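Local coordinates for protein peptide ABC transporter permease (Staphylococcus hominis, PDB 6EXS) that probably imports peptides, including a thioalcohol-conjugated malodour precursor, across the membrane as a POT-family transporter of the major facilitator superfamily, at residues Q320-F324 with G325-R329. Numbering follows the deposited sequence.
Sequences QLNLF and GWTTR. With OLC ((2R)-2,3-dihydroxypropyl (9Z)-octadec-9-enoate), chain H.
A beta hairpin with a two-residue loop on the protein surface carries this contact: strands 320-323 and 326-329 run antiparallel and are joined by a type I' turn from Leu323 to Trp326. At the turn, Leu323 and Trp326 form a hydrogen-bonded pair, Leu323 N to Trp326 O at 2.9 Å and Trp326 N back to Leu323 O. Further along, Thr328 N donates to Leu321 O at 162°, while the return bond from Leu321 N to Thr328 O is bent and weak. On the face shared by Leu321, Leu323 and Trp326, the indole's six-membered ring takes a methyl from each leucine, both arriving obliquely: Leu321 CD2 lies 3.6 Å from Trp326 CH2, and Leu323 CD1 lies 3.8 Å from Trp326 CZ3. Leu321 also packs on Asn397 and Ile400 of helix 396-418, tying the hairpin to the membrane bundle. Across the other face, a bend at chi2 (70°) swings the Gln320 amide over the partner strand, where NE2 gives an almost straight, in-plane bond to Thr327 OG1 at 3.1 Å. Water bridges the turn, donating to Asn322 OD1 and accepting from Gly325 N. A monoolein molecule lies against the same end, its chain carbon C5 3.7 Å from Phe324 CE2, and its ester carbonyl O19 accepts a nearly linear bond (172°) from Phe324 N.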
ATOM      1  N   GLN A 320      10.159 -23.782   9.958  1.00 35.88           N
ATOM      2  CA  GLN A 320      11.312 -23.916  10.843  1.00 36.03           C
ATOM      3  C   GLN A 320      12.563 -23.234  10.254  1.00 40.64           C
ATOM      4  O   GLN A 320      13.217 -23.788   9.372  1.00 41.72           O
ATOM      5  CB  GLN A 320      11.535 -25.429  11.143  1.00 37.38           C
ATOM      6  CG  GLN A 320      12.560 -25.750  12.220  1.00 34.81           C
ATOM      7  CD  GLN A 320      12.145 -25.390  13.629  1.00 54.10           C
ATOM      8  OE1 GLN A 320      10.959 -25.289  13.961  1.00 53.32           O
ATOM      9  NE2 GLN A 320      13.131 -25.225  14.504  1.00 44.21           N
ATOM     10  N   LEU A 321      12.861 -22.016  10.708  1.00 37.36           N
ATOM     11  CA  LEU A 321      14.050 -21.269  10.253  1.00 37.76           C
ATOM     12  C   LEU A 321      15.290 -22.077  10.668  1.00 44.41           C
ATOM     13  O   LEU A 321      15.328 -22.602  11.786  1.00 44.87           O
ATOM     14  CB  LEU A 321      14.058 -19.870  10.879  1.00 36.53           C
ATOM     15  CG  LEU A 321      15.162 -18.892  10.492  1.00 41.72           C
ATOM     16  CD1 LEU A 321      15.147 -18.563   8.993  1.00 41.98           C
ATOM     17  CD2 LEU A 321      15.006 -17.597  11.265  1.00 42.82           C
ATOM     18  N   ASN A 322      16.232 -22.281   9.735  1.00 40.89           N
ATOM     19  CA  ASN A 322      17.433 -23.068  10.011  1.00 41.56           C
ATOM     20  C   ASN A 322      18.685 -22.494   9.293  1.00 46.20           C
ATOM     21  O   ASN A 322      18.888 -22.737   8.100  1.00 47.36           O
ATOM     22  CB  ASN A 322      17.175 -24.552   9.700  1.00 41.15           C
ATOM     23  CG  ASN A 322      18.305 -25.475  10.069  1.00 50.23           C
ATOM     24  OD1 ASN A 322      19.189 -25.154  10.862  1.00 45.13           O
ATOM     25  ND2 ASN A 322      18.292 -26.652   9.502  1.00 40.08           N
ATOM     26  N   LEU A 323      19.495 -21.704  10.027  1.00 40.51           N
ATOM     27  CA  LEU A 323      20.675 -21.044   9.485  1.00 39.80           C
ATOM     28  C   LEU A 323      21.934 -21.354  10.281  1.00 43.16           C
ATOM     29  O   LEU A 323      22.078 -20.894  11.418  1.00 42.50           O
ATOM     30  CB  LEU A 323      20.480 -19.510   9.413  1.00 39.28           C
ATOM     31  CG  LEU A 323      19.187 -18.944   8.789  1.00 43.53           C
ATOM     32  CD1 LEU A 323      18.991 -17.493   9.188  1.00 42.41           C
ATOM     33  CD2 LEU A 323      19.153 -19.109   7.266  1.00 45.09           C
ATOM     34  N   PHE A 324      22.861 -22.113   9.667  1.00 39.36           N
ATOM     35  CA  PHE A 324      24.166 -22.477  10.232  1.00 39.83           C
ATOM     36  C   PHE A 324      24.080 -22.902  11.708  1.00 47.91           C
ATOM     37  O   PHE A 324      24.722 -22.291  12.572  1.00 47.93           O
ATOM     38  CB  PHE A 324      25.198 -21.337  10.038  1.00 40.22           C
ATOM     39  CG  PHE A 324      25.286 -20.758   8.646  1.00 39.89           C
ATOM     40  CD1 PHE A 324      26.065 -21.365   7.670  1.00 42.48           C
ATOM     41  CD2 PHE A 324      24.588 -19.601   8.310  1.00 39.38           C
ATOM     42  CE1 PHE A 324      26.132 -20.834   6.378  1.00 42.44           C
ATOM     43  CE2 PHE A 324      24.651 -19.078   7.018  1.00 41.45           C
ATOM     44  CZ  PHE A 324      25.418 -19.704   6.060  1.00 40.29           C
ATOM     45  N   GLY A 325      23.242 -23.906  11.981  1.00 46.58           N
ATOM     46  CA  GLY A 325      23.057 -24.437  13.327  1.00 47.58           C
ATOM     47  C   GLY A 325      21.967 -23.782  14.149  1.00 52.87           C
ATOM     48  O   GLY A 325      21.459 -24.406  15.084  1.00 54.18           O
ATOM     49  N   TRP A 326      21.610 -22.522  13.829  1.00 49.58           N
ATOM     50  CA  TRP A 326      20.551 -21.781  14.516  1.00 49.38           C
ATOM     51  C   TRP A 326      19.200 -22.197  13.947  1.00 50.84           C
ATOM     52  O   TRP A 326      18.879 -21.863  12.808  1.00 48.59           O
ATOM     53  CB  TRP A 326      20.756 -20.255  14.411  1.00 48.51           C
ATOM     54  CG  TRP A 326      19.631 -19.449  15.005  1.00 49.80           C
ATOM     55  CD1 TRP A 326      19.061 -19.613  16.236  1.00 53.17           C
ATOM     56  CD2 TRP A 326      18.916 -18.380  14.371  1.00 48.99           C
ATOM     57  NE1 TRP A 326      18.040 -18.706  16.410  1.00 51.83           N
ATOM     58  CE2 TRP A 326      17.939 -17.926  15.287  1.00 52.44           C
ATOM     59  CE3 TRP A 326      19.031 -17.731  13.127  1.00 50.26           C
ATOM     60  CZ2 TRP A 326      17.079 -16.860  15.000  1.00 50.83           C
ATOM     61  CZ3 TRP A 326      18.185 -16.668  12.847  1.00 50.88           C
ATOM     62  CH2 TRP A 326      17.221 -16.245  13.776  1.00 50.94           C
ATOM     63  N   THR A 327      18.431 -22.958  14.723  1.00 49.00           N
ATOM     64  CA  THR A 327      17.130 -23.464  14.291  1.00 49.22           C
ATOM     65  C   THR A 327      16.030 -22.973  15.251  1.00 55.63           C
ATOM     66  O   THR A 327      16.182 -23.059  16.471  1.00 57.17           O
ATOM     67  CB  THR A 327      17.176 -24.994  14.049  1.00 53.98           C
ATOM     68  OG1 THR A 327      15.987 -25.428  13.389  1.00 52.97           O
ATOM     69  CG2 THR A 327      17.425 -25.813  15.314  1.00 49.07           C
ATOM     70  N   THR A 328      14.952 -22.405  14.693  1.00 51.59           N
ATOM     71  CA  THR A 328      13.827 -21.870  15.465  1.00 50.66           C
ATOM     72  C   THR A 328      12.523 -21.921  14.676  1.00 52.32           C
ATOM     73  O   THR A 328      12.556 -21.820  13.453  1.00 50.82           O
ATOM     74  CB  THR A 328      14.160 -20.449  16.007  1.00 59.56           C
ATOM     75  OG1 THR A 328      13.238 -20.109  17.041  1.00 64.79           O
ATOM     76  CG2 THR A 328      14.172 -19.362  14.919  1.00 51.98           C
ATOM     77  N   ARG A 329      11.379 -22.061  15.380  1.00 48.97           N
ATOM     78  CA  ARG A 329      10.034 -22.049  14.789  1.00 47.66           C
ATOM     79  C   ARG A 329       9.758 -20.633  14.270  1.00 50.05           C
ATOM     80  O   ARG A 329      10.012 -19.658  14.977  1.00 50.10           O
ATOM     81  CB  ARG A 329       8.986 -22.426  15.841  1.00 47.46           C
ATOM     82  CG  ARG A 329       7.582 -22.598  15.282  1.00 56.83           C
ATOM     83  CD  ARG A 329       6.549 -21.909  16.151  1.00 67.06           C
ATOM     84  NE  ARG A 329       5.373 -21.522  15.371  1.00 78.52           N
ATOM     85  CZ  ARG A 329       4.579 -20.493  15.656  1.00 89.87           C
ATOM     86  NH1 ARG A 329       4.822 -19.728  16.716  1.00 69.94           N
ATOM     87  NH2 ARG A 329       3.537 -20.218  14.881  1.00 77.85           N
TER
HETATM   88  C9  OLC H 507      23.847 -14.141   2.393  1.00 68.02           C
HETATM   89  C8  OLC H 507      23.651 -15.600   2.108  1.00 66.82           C
HETATM   90  C24 OLC H 507      18.103 -25.976   6.116  1.00 51.26           C
HETATM   91  C7  OLC H 507      23.101 -16.385   3.295  1.00 64.85           C
HETATM   92  C6  OLC H 507      22.800 -17.842   2.969  1.00 64.11           C
HETATM   93  C5  OLC H 507      22.278 -18.649   4.149  1.00 62.09           C
HETATM   94  C4  OLC H 507      21.923 -20.092   3.822  1.00 58.94           C
HETATM   95  C3  OLC H 507      21.567 -20.916   5.049  1.00 54.40           C
HETATM   96  C2  OLC H 507      21.166 -22.351   4.731  1.00 51.43           C
HETATM   97  C21 OLC H 507      20.455 -25.339   6.811  1.00 49.24           C
HETATM   98  C1  OLC H 507      21.247 -23.267   5.918  1.00 49.35           C
HETATM   99  C22 OLC H 507      19.484 -26.459   6.502  1.00 49.19           C
HETATM  100  O19 OLC H 507      21.924 -23.064   6.895  1.00 48.11           O
HETATM  101  O25 OLC H 507      17.190 -27.061   6.012  1.00 54.11           O
HETATM  102  O23 OLC H 507      20.001 -27.347   5.512  1.00 49.93           O
HETATM  103  O20 OLC H 507      20.476 -24.356   5.745  1.00 47.74           O
HETATM  104  O   HOH W   1      21.764 -25.489  10.097  1.00 32.32           O